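Local coordinates for GDSL-like protein (PDB 6HFZ) that removes acetyl groups from complex beta-mannans, as a two-domain esterase of the gut bacterium Roseburia intestinalis with one domain of the GDSL-like, SGNH hydrolase type, at residues D278-D283 with V346-T351; V248-F253 with H269-S274; P135-V140 with Y162-V167; T120-V125 with G156-H161. All blocks are in the same frame, centred on the assembly; numbering follows the deposited sequence.

Contact 1. Residues D278-D283 with V346-T351; sequences DSITLD and VEVRLT
Ile280 and Val348 stand side by side and point the same way, the CG2 methyl of Ile280 resting 3.8 Å from Val348 CB. Next to them Leu282 faces Val346 more loosely through their CB atoms. These four residues form the closely packed face: Trp271, Ile306, Leu363 and Val366 press on one or another of them. Between the strands run five backbone hydrogen bonds. Ile280 and Val348 exchange a pair of 3.0 Å, Ile280 N to Val348 O and Val348 N to Ile280 O, and Leu282 and Val346 exchange another; the fifth joins Leu350 N to Asp278 O. The pairing is antiparallel, the strands running at 165° inside one of two sheets packed face to face as a beta-sandwich, the second domain of this esterase. Ser279, Thr281, Glu347 and Arg349 occupy the other face, where contacts are longer; it opens to solvent toward Arg349, while Ser279 is buried. Glu347 CG, anti to the backbone N (chi1 175°), lies 4.1 Å from Thr281 CG2, and the two side chains run alongside each other. Further along, Glu347 OE2 stops 4.0 Å from Ser279 CB. An alanine in place of Glu347 would probably leave the Thr281 methyl without this neighbour and Ser279 less covered. The extended Arg349 brings NH1 obliquely to within 4.1 Å of Ser279 OG.

Contact 2. Residues V248-F253 with H269-S274; sequences VVCHGF and HGWTAS
The Phe253 ring takes the CB methyl of Ala273 squarely on one face, in a CH-pi contact 3.5 Å from Ala273 CB to the ring centroid and 2° off the normal. At the edge of the same ring, near its plane, Trp271 CB approaches Phe253 CD2 to 3.8 Å. This is the border of a beta-sandwich, where strand 249-251, an outermost strand of one sheet, faces strand 271-273 of the other; Phe253, Trp271 and Ala273 are its buried part. Trp271 CG is anti to its carbonyl carbon (chi1 -54°), on the side of Cys250 and Val248, and both meet the indole obliquely. Cys250 SG comes within 3.8 Å of Trp271 CD1 on the five-membered ring, a sulfur-aromatic contact, while Val248 CG1 reaches Trp271 CZ2 on the six-membered ring at 3.9 Å. Gly252 turns the chain out of the first strand and into Phe253; at its phi of 122° a CB would be jammed against the carbonyl O of His251, which by itself calls for glycine. Phe361, Leu363, Val348 and Leu350 from the two sheets also pack on Phe253. No polar side-chain group bridges the segments, and the backbones meet in a CA-H...O contact of 3.3 Å from Phe253 CA to Thr272 O.

Contact 3. Residues P135-V140 with Y162-V167; sequences PAVLLV and YNLPAV
Leu139 and Ala166 form a parallel bridge, with Leu139 N bonded to Pro165 O at 3.0 Å and an almost straight 174°, and Val167 N returning to Leu139 O at 2.9 Å. The two strands open and close a beta-alpha-beta crossover, strand 136-141, helix 152-161, strand 166-168, in the mixed sheet of the GDSL-like domain. On one face of the sheet Leu139 CB meets Ala166 CB at 4.0 Å, and Leu164 CD1 bridges the more distant Leu139 CD2 and Val137 CG1. Helix 115-129 covers this side, Tyr121 touching Leu139 and Val125 touching Leu164. On the opposite face Val140 and Val167 lie side by side, pointing the same way, with Ile206 of helix 196-215 packed on both. Leu138 shares that face; its CG is anti to the backbone N (chi1 170°), and its CD1 methyl lies 3.8 Å from Pro165 CB. Proline also alters the backbone pairing: having no N-H, Pro165 cannot donate to the carbonyl of Val137 and turns ring carbons to it instead. Pro165 CG sits 3.4 Å from Val137 O.

Contact 4. Residues T120-V125 with G156-H161; sequences TYEGLV and GRIARH
Ile158 carries CG1 anti to its carbonyl carbon (chi1 -59°) and CG2 anti to its backbone N, and the two branches diverge toward different residues of the facing helix. CG2 slides past Val125, coming within 3.8 Å of Val125 CG2. The other branch, bent at chi2 -48°, brings Ile158 CD1 to 3.8 Å from Glu122 CB, and there the two side chains cross at about a right angle. Tyr121 completes the setting: Ile158 CB lies at the edge of the phenol ring, in its plane, 4.0 Å from Tyr121 CD2. One isoleucine thus meets three residues of segment 120-125. The helices 115-129 and 152-161 flank strand 136-141 in the chain, the second of them resting Ala159 on Leu139 of that strand, and cover one face of the central sheet in an alpha/beta/alpha arrangement typical of SGNH hydrolases. Their axes stay 10.0 Å apart, leaving side chains to make the contact. An alanine at Ile158 would probably open a gap between the helices, with Val125 CG2 and Glu122 CB losing the methyls packed against them. The polar end of Glu122 is held from outside the two segments, Tyr162 OH and Leu230 N on OE1 and Thr231 OG1 on OE2. Three polar groups on one buried carboxylate, among them the Leu230 N-H, would probably favour its charged form. Toward the end of helix 152-161, Glu122 OE1 comes only to 4.0 Å from His161 CD2, the carboxylate and imidazole planes being nearly perpendicular, and His161 NE2 bonds instead to Ala228 O.

How the contacts relate
Followed from the N terminus, the chain lays down the first segment of contact 4, then the first of contact 3; residues 156-161 close contact 4 before 162-167 close contact 3, so the two cross. Together they tie helix to helix and strand to strand within the GDSL-like domain, and they meet where Tyr162, just after residues 156-161, reaches Glu122. Contacts 2 and 1 follow in series, well separated from the first pair. Contact 2 closes a short loop and brings the two sheets of the beta-sandwich together; contact 1 closes a far longer one within a single sheet. Strand 249-251 pairs with strand 279-286, linking them. Nearest atoms of contacts 1 and 4 remain about 17 Å apart.

Contact 1. Residues D278-D283 with V346-T351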
loop_
_atom_site.group_PDB
_atom_site.type_symbol
_atom_site.label_atom_id
_atom_site.label_comp_id
_atom_site.label_asym_id
_atom_site.label_seq_id
_atom_site.Cartn_x
_atom_site.Cartn_y
_atom_site.Cartn_z
ATOM N N ASP A 278 -28.247 -12.956 -3.435
ATOM C CA ASP A 278 -27.295 -13.448 -2.446
ATOM C C ASP A 278 -26.811 -12.259 -1.602
ATOM O O ASP A 278 -26.454 -11.244 -2.150
ATOM C CB ASP A 278 -26.088 -14.092 -3.138
ATOM C CG ASP A 278 -26.354 -15.461 -3.761
ATOM O OD1 ASP A 278 -27.445 -16.035 -3.473
ATOM O OD2 ASP A 278 -25.457 -15.974 -4.500
ATOM N N SER A 279 -26.735 -12.419 -0.285
ATOM C CA SER A 279 -26.380 -11.310 0.607
ATOM C C SER A 279 -25.555 -11.821 1.787
ATOM O O SER A 279 -25.416 -13.053 2.046
ATOM C CB SER A 279 -27.584 -10.557 1.082
ATOM O OG SER A 279 -28.532 -11.435 1.629
ATOM N N ILE A 280 -25.021 -10.852 2.529
ATOM C CA ILE A 280 -24.221 -11.061 3.711
ATOM C C ILE A 280 -24.373 -9.818 4.594
ATOM O O ILE A 280 -24.526 -8.727 4.059
ATOM C CB ILE A 280 -22.757 -11.320 3.305
ATOM C CG1 ILE A 280 -21.866 -11.588 4.525
ATOM C CG2 ILE A 280 -22.239 -10.162 2.454
ATOM C CD1 ILE A 280 -20.405 -11.914 4.141
ATOM N N THR A 281 -24.397 -10.016 5.904
ATOM C CA THR A 281 -24.495 -8.923 6.884
ATOM C C THR A 281 -23.314 -9.045 7.855
ATOM O O THR A 281 -22.873 -10.168 8.247
ATOM C CB THR A 281 -25.845 -8.919 7.618
ATOM O OG1 THR A 281 -25.942 -10.156 8.319
ATOM C CG2 THR A 281 -27.020 -8.763 6.682
ATOM N N LEU A 282 -22.746 -7.880 8.181
ATOM C CA LEU A 282 -21.614 -7.729 9.048
ATOM C C LEU A 282 -21.899 -6.599 10.025
ATOM O O LEU A 282 -22.456 -5.590 9.622
ATOM C CB LEU A 282 -20.373 -7.313 8.245
ATOM C CG LEU A 282 -19.976 -8.183 7.064
ATOM C CD1 LEU A 282 -20.563 -7.706 5.759
ATOM C CD2 LEU A 282 -18.453 -8.270 6.966
ATOM N N ASP A 283 -21.399 -6.757 11.252
ATOM C CA ASP A 283 -21.254 -5.710 12.234
ATOM C C ASP A 283 -19.841 -5.124 12.123
ATOM O O ASP A 283 -18.866 -5.852 12.241
ATOM C CB ASP A 283 -21.413 -6.260 13.658
ATOM C CG ASP A 283 -22.811 -6.765 13.999
ATOM O OD1 ASP A 283 -23.764 -6.374 13.300
ATOM O OD2 ASP A 283 -22.928 -7.546 14.973
ATOM N N VAL A 346 -23.720 -3.540 8.171
ATOM C CA VAL A 346 -23.349 -3.477 6.799
ATOM C C VAL A 346 -23.939 -4.681 6.071
ATOM O O VAL A 346 -23.812 -5.816 6.509
ATOM C CB VAL A 346 -21.818 -3.417 6.641
ATOM C CG1 VAL A 346 -21.448 -3.307 5.173
ATOM C CG2 VAL A 346 -21.220 -2.291 7.461
ATOM N N GLU A 347 -24.504 -4.429 4.906
ATOM C CA GLU A 347 -25.054 -5.477 4.116
ATOM C C GLU A 347 -24.526 -5.331 2.692
ATOM O O GLU A 347 -24.504 -4.241 2.153
ATOM C CB GLU A 347 -26.589 -5.408 4.190
ATOM C CG GLU A 347 -27.261 -6.427 3.285
ATOM C CD GLU A 347 -28.773 -6.546 3.414
ATOM O OE1 GLU A 347 -29.449 -5.510 3.700
ATOM O OE2 GLU A 347 -29.273 -7.687 3.226
ATOM N N VAL A 348 -24.136 -6.456 2.088
ATOM C CA VAL A 348 -23.810 -6.500 0.679
ATOM C C VAL A 348 -24.757 -7.522 0.025
ATOM O O VAL A 348 -24.921 -8.596 0.563
ATOM C CB VAL A 348 -22.330 -6.882 0.487
ATOM C CG1 VAL A 348 -21.969 -6.952 -0.984
ATOM C CG2 VAL A 348 -21.412 -5.917 1.235
ATOM N N ARG A 349 -25.359 -7.152 -1.106
ATOM C CA ARG A 349 -26.348 -7.977 -1.814
ATOM C C ARG A 349 -26.041 -7.946 -3.307
ATOM O O ARG A 349 -25.803 -6.895 -3.845
ATOM C CB ARG A 349 -27.751 -7.365 -1.632
ATOM C CG ARG A 349 -28.897 -8.224 -2.154
ATOM C CD ARG A 349 -30.280 -7.658 -1.733
ATOM N NE ARG A 349 -31.375 -8.478 -2.295
ATOM C CZ ARG A 349 -31.968 -9.480 -1.645
ATOM N NH1 ARG A 349 -31.672 -9.713 -0.383
ATOM N NH2 ARG A 349 -32.884 -10.226 -2.241
ATOM N N LEU A 350 -26.191 -9.076 -4.006
ATOM C CA LEU A 350 -26.042 -9.069 -5.451
ATOM C C LEU A 350 -27.326 -8.547 -6.104
ATOM O O LEU A 350 -28.416 -8.981 -5.715
ATOM C CB LEU A 350 -25.732 -10.495 -5.912
ATOM C CG LEU A 350 -24.276 -10.781 -6.284
ATOM C CD1 LEU A 350 -23.296 -10.358 -5.232
ATOM C CD2 LEU A 350 -24.057 -12.232 -6.658
ATOM N N THR A 351 -27.168 -7.598 -7.031
ATOM C CA THR A 351 -28.290 -6.901 -7.721
ATOM C C THR A 351 -28.377 -7.224 -9.215
ATOM O O THR A 351 -29.475 -7.088 -9.788
ATOM C CB THR A 351 -28.188 -5.386 -7.523
ATOM O OG1 THR A 351 -26.971 -4.922 -8.112
ATOM C CG2 THR A 351 -28.217 -4.999 -6.064
#

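Contact 2. Residues V248-F253 with H269-S274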
loop_
_atom_site.group_PDB
_atom_site.type_symbol
_atom_site.label_atom_id
_atom_site.label_comp_id
_atom_site.label_asym_id
_atom_site.label_seq_id
_atom_site.Cartn_x
_atom_site.Cartn_y
_atom_site.Cartn_z
ATOM N N VAL A 248 -20.557 -12.223 11.430
ATOM C CA VAL A 248 -21.028 -12.202 10.069
ATOM C C VAL A 248 -22.134 -13.244 9.868
ATOM O O VAL A 248 -22.033 -14.361 10.359
ATOM C CB VAL A 248 -19.853 -12.449 9.115
ATOM C CG1 VAL A 248 -20.338 -12.675 7.701
ATOM C CG2 VAL A 248 -18.866 -11.287 9.206
ATOM N N VAL A 249 -23.185 -12.867 9.132
ATOM C CA VAL A 249 -24.260 -13.812 8.779
ATOM C C VAL A 249 -24.404 -13.894 7.246
ATOM O O VAL A 249 -24.688 -12.921 6.569
ATOM C CB VAL A 249 -25.584 -13.404 9.446
ATOM C CG1 VAL A 249 -26.684 -14.406 9.120
ATOM C CG2 VAL A 249 -25.417 -13.232 10.950
ATOM N N CYS A 250 -24.207 -15.079 6.671
ATOM C CA CYS A 250 -24.375 -15.226 5.235
ATOM C C CYS A 250 -25.801 -15.651 4.869
ATOM O O CYS A 250 -26.350 -16.499 5.546
ATOM C CB CYS A 250 -23.383 -16.243 4.695
ATOM S SG CYS A 250 -21.668 -15.702 4.941
ATOM N N HIS A 251 -26.310 -15.135 3.741
ATOM C CA HIS A 251 -27.583 -15.509 3.129
ATOM C C HIS A 251 -27.384 -15.599 1.619
ATOM O O HIS A 251 -27.961 -14.829 0.849
ATOM C CB HIS A 251 -28.695 -14.504 3.463
ATOM C CG HIS A 251 -28.909 -14.281 4.925
ATOM N ND1 HIS A 251 -29.501 -15.234 5.744
ATOM C CD2 HIS A 251 -28.637 -13.215 5.710
ATOM C CE1 HIS A 251 -29.602 -14.761 6.963
ATOM N NE2 HIS A 251 -29.064 -13.524 6.972
ATOM N N GLY A 252 -26.526 -16.532 1.192
ATOM C CA GLY A 252 -26.217 -16.726 -0.213
ATOM C C GLY A 252 -24.732 -16.586 -0.508
ATOM O O GLY A 252 -24.169 -17.373 -1.261
ATOM N N PHE A 253 -24.093 -15.570 0.075
ATOM C CA PHE A 253 -22.594 -15.476 0.040
ATOM C C PHE A 253 -22.022 -16.686 0.788
ATOM O O PHE A 253 -22.619 -17.174 1.721
ATOM C CB PHE A 253 -22.115 -14.154 0.654
ATOM C CG PHE A 253 -21.971 -13.028 -0.325
ATOM C CD1 PHE A 253 -23.050 -12.226 -0.662
ATOM C CD2 PHE A 253 -20.744 -12.758 -0.898
ATOM C CE1 PHE A 253 -22.906 -11.191 -1.571
ATOM C CE2 PHE A 253 -20.589 -11.698 -1.781
ATOM C CZ PHE A 253 -21.668 -10.908 -2.108
ATOM N N HIS A 269 -9.748 -15.239 1.773
ATOM C CA HIS A 269 -10.272 -14.973 3.122
ATOM C C HIS A 269 -11.624 -14.249 3.112
ATOM O O HIS A 269 -12.091 -13.797 4.157
ATOM C CB HIS A 269 -9.270 -14.173 3.980
ATOM C CG HIS A 269 -7.978 -14.895 4.186
ATOM N ND1 HIS A 269 -7.885 -16.266 4.004
ATOM C CD2 HIS A 269 -6.748 -14.473 4.566
ATOM C CE1 HIS A 269 -6.624 -16.646 4.261
ATOM N NE2 HIS A 269 -5.919 -15.598 4.616
ATOM N N GLY A 270 -12.223 -14.146 1.932
ATOM C CA GLY A 270 -13.480 -13.469 1.814
ATOM C C GLY A 270 -14.607 -14.423 1.479
ATOM O O GLY A 270 -14.679 -15.543 1.979
ATOM N N TRP A 271 -15.533 -13.951 0.644
ATOM C CA TRP A 271 -16.763 -14.650 0.395
ATOM C C TRP A 271 -17.104 -14.480 -1.083
ATOM O O TRP A 271 -16.821 -13.436 -1.685
ATOM C CB TRP A 271 -17.924 -14.107 1.237
ATOM C CG TRP A 271 -17.780 -14.018 2.710
ATOM C CD1 TRP A 271 -18.181 -14.936 3.639
ATOM C CD2 TRP A 271 -17.215 -12.914 3.435
ATOM N NE1 TRP A 271 -17.944 -14.461 4.889
ATOM C CE2 TRP A 271 -17.328 -13.232 4.802
ATOM C CE3 TRP A 271 -16.633 -11.691 3.057
ATOM C CZ2 TRP A 271 -16.897 -12.374 5.803
ATOM C CZ3 TRP A 271 -16.199 -10.851 4.053
ATOM C CH2 TRP A 271 -16.344 -11.175 5.404
ATOM N N THR A 272 -17.788 -15.472 -1.667
ATOM C CA THR A 272 -18.187 -15.403 -3.058
ATOM C C THR A 272 -19.706 -15.549 -3.178
ATOM O O THR A 272 -20.292 -16.116 -2.288
ATOM C CB THR A 272 -17.529 -16.472 -3.928
ATOM O OG1 THR A 272 -17.845 -17.747 -3.382
ATOM C CG2 THR A 272 -16.028 -16.274 -3.980
ATOM N N ALA A 273 -20.248 -15.064 -4.306
ATOM C CA ALA A 273 -21.697 -15.192 -4.649
ATOM C C ALA A 273 -21.905 -15.180 -6.171
ATOM O O ALA A 273 -21.275 -14.401 -6.877
ATOM C CB ALA A 273 -22.466 -14.072 -3.980
ATOM N N SER A 274 -22.879 -15.975 -6.662
ATOM C CA SER A 274 -23.156 -16.080 -8.087
ATOM C C SER A 274 -24.598 -15.690 -8.468
ATOM O O SER A 274 -24.864 -15.554 -9.668
ATOM C CB SER A 274 -22.904 -17.502 -8.585
ATOM O OG SER A 274 -21.552 -17.892 -8.338
#

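Contact 3. Residues P135-V140 with Y162-V167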
loop_
_atom_site.group_PDB
_atom_site.type_symbol
_atom_site.label_atom_id
_atom_site.label_comp_id
_atom_site.label_asym_id
_atom_site.label_seq_id
_atom_site.Cartn_x
_atom_site.Cartn_y
_atom_site.Cartn_z
ATOM N N PRO A 135 10.915 0.575 13.927
ATOM C CA PRO A 135 11.733 0.514 12.718
ATOM C C PRO A 135 12.138 1.885 12.162
ATOM O O PRO A 135 11.427 2.844 12.309
ATOM C CB PRO A 135 10.819 -0.186 11.710
ATOM C CG PRO A 135 9.448 0.205 12.168
ATOM C CD PRO A 135 9.530 0.137 13.680
ATOM N N ALA A 136 13.329 1.939 11.556
ATOM C CA ALA A 136 13.695 3.027 10.678
ATOM C C ALA A 136 12.731 3.003 9.491
ATOM O O ALA A 136 12.444 1.929 8.945
ATOM C CB ALA A 136 15.116 2.885 10.204
ATOM N N VAL A 137 12.213 4.179 9.156
ATOM C CA VAL A 137 11.251 4.323 8.061
ATOM C C VAL A 137 11.834 5.299 7.039
ATOM O O VAL A 137 12.336 6.360 7.414
ATOM C CB VAL A 137 9.902 4.825 8.583
ATOM C CG1 VAL A 137 8.899 5.088 7.456
ATOM C CG2 VAL A 137 9.293 3.879 9.608
ATOM N N LEU A 138 11.798 4.903 5.759
ATOM C CA LEU A 138 12.192 5.744 4.638
ATOM C C LEU A 138 11.018 5.798 3.649
ATOM O O LEU A 138 10.521 4.720 3.209
ATOM C CB LEU A 138 13.434 5.140 3.983
ATOM C CG LEU A 138 13.862 5.741 2.648
ATOM C CD1 LEU A 138 14.314 7.162 2.876
ATOM C CD2 LEU A 138 14.960 4.889 2.024
ATOM N N LEU A 139 10.584 7.003 3.290
ATOM C CA LEU A 139 9.496 7.140 2.326
ATOM C C LEU A 139 10.106 7.182 0.925
ATOM O O LEU A 139 11.164 7.824 0.694
ATOM C CB LEU A 139 8.666 8.392 2.622
ATOM C CG LEU A 139 8.129 8.538 4.041
ATOM C CD1 LEU A 139 7.177 9.692 4.127
ATOM C CD2 LEU A 139 7.416 7.293 4.535
ATOM N N VAL A 140 9.489 6.457 -0.016
ATOM C CA VAL A 140 9.952 6.514 -1.383
ATOM C C VAL A 140 8.802 6.990 -2.281
ATOM O O VAL A 140 7.692 6.465 -2.243
ATOM C CB VAL A 140 10.493 5.139 -1.835
ATOM C CG1 VAL A 140 10.738 5.084 -3.335
ATOM C CG2 VAL A 140 11.767 4.750 -1.087
ATOM N N TYR A 162 6.727 14.221 10.627
ATOM C CA TYR A 162 7.326 13.159 11.517
ATOM C C TYR A 162 8.845 13.159 11.431
ATOM O O TYR A 162 9.450 12.283 12.038
ATOM C CB TYR A 162 6.730 11.777 11.216
ATOM C CG TYR A 162 5.274 11.756 11.585
ATOM C CD1 TYR A 162 4.920 11.605 12.911
ATOM C CD2 TYR A 162 4.265 12.001 10.664
ATOM C CE1 TYR A 162 3.600 11.660 13.321
ATOM C CE2 TYR A 162 2.934 12.027 11.061
ATOM C CZ TYR A 162 2.604 11.866 12.400
ATOM O OH TYR A 162 1.301 11.953 12.832
ATOM N N ASN A 163 9.441 14.083 10.647
ATOM C CA ASN A 163 10.899 14.138 10.447
ATOM C C ASN A 163 11.422 12.825 9.862
ATOM O O ASN A 163 12.453 12.283 10.320
ATOM C CB ASN A 163 11.576 14.552 11.752
ATOM C CG ASN A 163 11.342 16.021 12.038
ATOM O OD1 ASN A 163 11.858 16.872 11.321
ATOM N ND2 ASN A 163 10.553 16.344 13.048
ATOM N N LEU A 164 10.732 12.321 8.819
ATOM C CA LEU A 164 11.149 11.102 8.165
ATOM C C LEU A 164 11.961 11.388 6.927
ATOM O O LEU A 164 11.625 12.273 6.145
ATOM C CB LEU A 164 9.942 10.243 7.789
ATOM C CG LEU A 164 9.091 9.750 8.953
ATOM C CD1 LEU A 164 7.874 8.990 8.432
ATOM C CD2 LEU A 164 9.896 8.875 9.863
ATOM N N PRO A 165 13.024 10.600 6.706
ATOM C CA PRO A 165 13.760 10.672 5.443
ATOM C C PRO A 165 12.870 10.254 4.273
ATOM O O PRO A 165 12.041 9.356 4.432
ATOM C CB PRO A 165 14.946 9.726 5.623
ATOM C CG PRO A 165 14.599 8.845 6.808
ATOM C CD PRO A 165 13.573 9.606 7.631
ATOM N N ALA A 166 13.065 10.908 3.109
ATOM C CA ALA A 166 12.244 10.635 1.946
ATOM C C ALA A 166 13.076 10.857 0.685
ATOM O O ALA A 166 13.815 11.880 0.608
ATOM C CB ALA A 166 11.072 11.552 1.919
ATOM N N VAL A 167 12.900 9.972 -0.294
ATOM C CA VAL A 167 13.540 10.153 -1.566
ATOM C C VAL A 167 12.498 10.116 -2.690
ATOM O O VAL A 167 11.463 9.398 -2.576
ATOM C CB VAL A 167 14.678 9.142 -1.793
ATOM C CG1 VAL A 167 15.808 9.356 -0.793
ATOM C CG2 VAL A 167 14.207 7.702 -1.771
#

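Contact 4. Residues T120-V125 with G156-H161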
loop_
_atom_site.group_PDB
_atom_site.type_symbol
_atom_site.label_atom_id
_atom_site.label_comp_id
_atom_site.label_asym_id
_atom_site.label_seq_id
_atom_site.Cartn_x
_atom_site.Cartn_y
_atom_site.Cartn_z
ATOM N N THR A 120 -5.058 8.656 5.231
ATOM C CA THR A 120 -4.751 7.221 5.283
ATOM C C THR A 120 -3.235 7.007 5.432
ATOM O O THR A 120 -2.794 6.142 6.200
ATOM C CB THR A 120 -5.369 6.417 4.138
ATOM O OG1 THR A 120 -4.758 6.844 2.910
ATOM C CG2 THR A 120 -6.868 6.595 4.011
ATOM N N TYR A 121 -2.413 7.715 4.651
ATOM C CA TYR A 121 -0.948 7.605 4.775
ATOM C C TYR A 121 -0.452 8.004 6.170
ATOM O O TYR A 121 0.457 7.366 6.702
ATOM C CB TYR A 121 -0.330 8.471 3.696
ATOM C CG TYR A 121 1.110 8.285 3.350
ATOM C CD1 TYR A 121 1.473 7.347 2.403
ATOM C CD2 TYR A 121 2.066 9.191 3.799
ATOM C CE1 TYR A 121 2.767 7.266 1.945
ATOM C CE2 TYR A 121 3.368 9.114 3.355
ATOM C CZ TYR A 121 3.715 8.146 2.425
ATOM O OH TYR A 121 4.980 8.086 1.898
ATOM N N GLU A 122 -1.054 9.047 6.775
ATOM C CA GLU A 122 -0.675 9.422 8.128
ATOM C C GLU A 122 -0.952 8.259 9.108
ATOM O O GLU A 122 -0.077 7.942 9.940
ATOM C CB GLU A 122 -1.364 10.701 8.613
ATOM C CG GLU A 122 -0.923 11.031 10.022
ATOM C CD GLU A 122 -1.218 12.444 10.488
ATOM O OE1 GLU A 122 -0.334 13.035 11.190
ATOM O OE2 GLU A 122 -2.252 12.963 10.113
ATOM N N GLY A 123 -2.132 7.631 9.008
ATOM C CA GLY A 123 -2.453 6.462 9.810
ATOM C C GLY A 123 -1.438 5.357 9.640
ATOM O O GLY A 123 -1.005 4.768 10.616
ATOM N N LEU A 124 -1.046 5.081 8.378
ATOM C CA LEU A 124 -0.063 4.037 8.108
ATOM C C LEU A 124 1.283 4.387 8.740
ATOM O O LEU A 124 1.929 3.517 9.444
ATOM C CB LEU A 124 0.080 3.857 6.592
ATOM C CG LEU A 124 1.224 2.922 6.196
ATOM C CD1 LEU A 124 1.009 1.492 6.718
ATOM C CD2 LEU A 124 1.422 2.926 4.675
ATOM N N VAL A 125 1.760 5.616 8.505
ATOM C CA VAL A 125 3.052 6.048 9.032
ATOM C C VAL A 125 3.060 5.949 10.577
ATOM O O VAL A 125 4.035 5.453 11.184
ATOM C CB VAL A 125 3.445 7.452 8.519
ATOM C CG1 VAL A 125 4.626 8.037 9.284
ATOM C CG2 VAL A 125 3.709 7.465 7.024
ATOM N N GLY A 156 4.625 14.073 1.387
ATOM C CA GLY A 156 5.729 14.895 1.860
ATOM C C GLY A 156 5.366 15.705 3.098
ATOM O O GLY A 156 6.252 15.995 3.926
ATOM N N ARG A 157 4.111 16.130 3.197
ATOM C CA ARG A 157 3.626 16.846 4.385
ATOM C C ARG A 157 3.731 15.937 5.595
ATOM O O ARG A 157 4.071 16.403 6.705
ATOM C CB ARG A 157 2.189 17.327 4.226
ATOM C CG ARG A 157 2.046 18.429 3.193
ATOM C CD ARG A 157 0.585 18.711 2.873
ATOM N NE ARG A 157 0.442 19.943 2.104
ATOM C CZ ARG A 157 -0.590 20.240 1.313
ATOM N NH1 ARG A 157 -1.683 19.495 1.323
ATOM N NH2 ARG A 157 -0.501 21.266 0.476
ATOM N N ILE A 158 3.450 14.645 5.394
ATOM C CA ILE A 158 3.616 13.649 6.461
ATOM C C ILE A 158 5.095 13.405 6.747
ATOM O O ILE A 158 5.483 13.294 7.922
ATOM C CB ILE A 158 2.870 12.336 6.127
ATOM C CG1 ILE A 158 1.380 12.597 5.930
ATOM C CG2 ILE A 158 3.149 11.264 7.170
ATOM C CD1 ILE A 158 0.713 13.448 7.026
ATOM N N ALA A 159 5.927 13.313 5.703
ATOM C CA ALA A 159 7.348 13.168 5.881
ATOM C C ALA A 159 7.905 14.271 6.797
ATOM O O ALA A 159 8.686 13.958 7.698
ATOM C CB ALA A 159 8.055 13.192 4.552
ATOM N N ARG A 160 7.513 15.521 6.558
ATOM C CA ARG A 160 8.117 16.664 7.280
ATOM C C ARG A 160 7.528 16.687 8.704
ATOM O O ARG A 160 8.266 16.969 9.690
ATOM C CB ARG A 160 7.876 17.950 6.477
ATOM C CG ARG A 160 8.759 18.080 5.240
ATOM C CD ARG A 160 8.610 19.409 4.523
ATOM N NE ARG A 160 7.258 19.679 4.103
ATOM C CZ ARG A 160 6.746 19.303 2.937
ATOM N NH1 ARG A 160 7.456 18.579 2.072
ATOM N NH2 ARG A 160 5.543 19.733 2.637
ATOM N N HIS A 161 6.243 16.325 8.822
ATOM C CA HIS A 161 5.537 16.324 10.140
ATOM C C HIS A 161 6.256 15.372 11.113
ATOM O O HIS A 161 6.401 15.699 12.305
ATOM C CB HIS A 161 4.053 15.981 10.032
ATOM C CG HIS A 161 3.274 16.303 11.277
ATOM N ND1 HIS A 161 3.070 17.599 11.680
ATOM C CD2 HIS A 161 2.674 15.509 12.201
ATOM C CE1 HIS A 161 2.378 17.605 12.813
ATOM N NE2 HIS A 161 2.094 16.333 13.144
#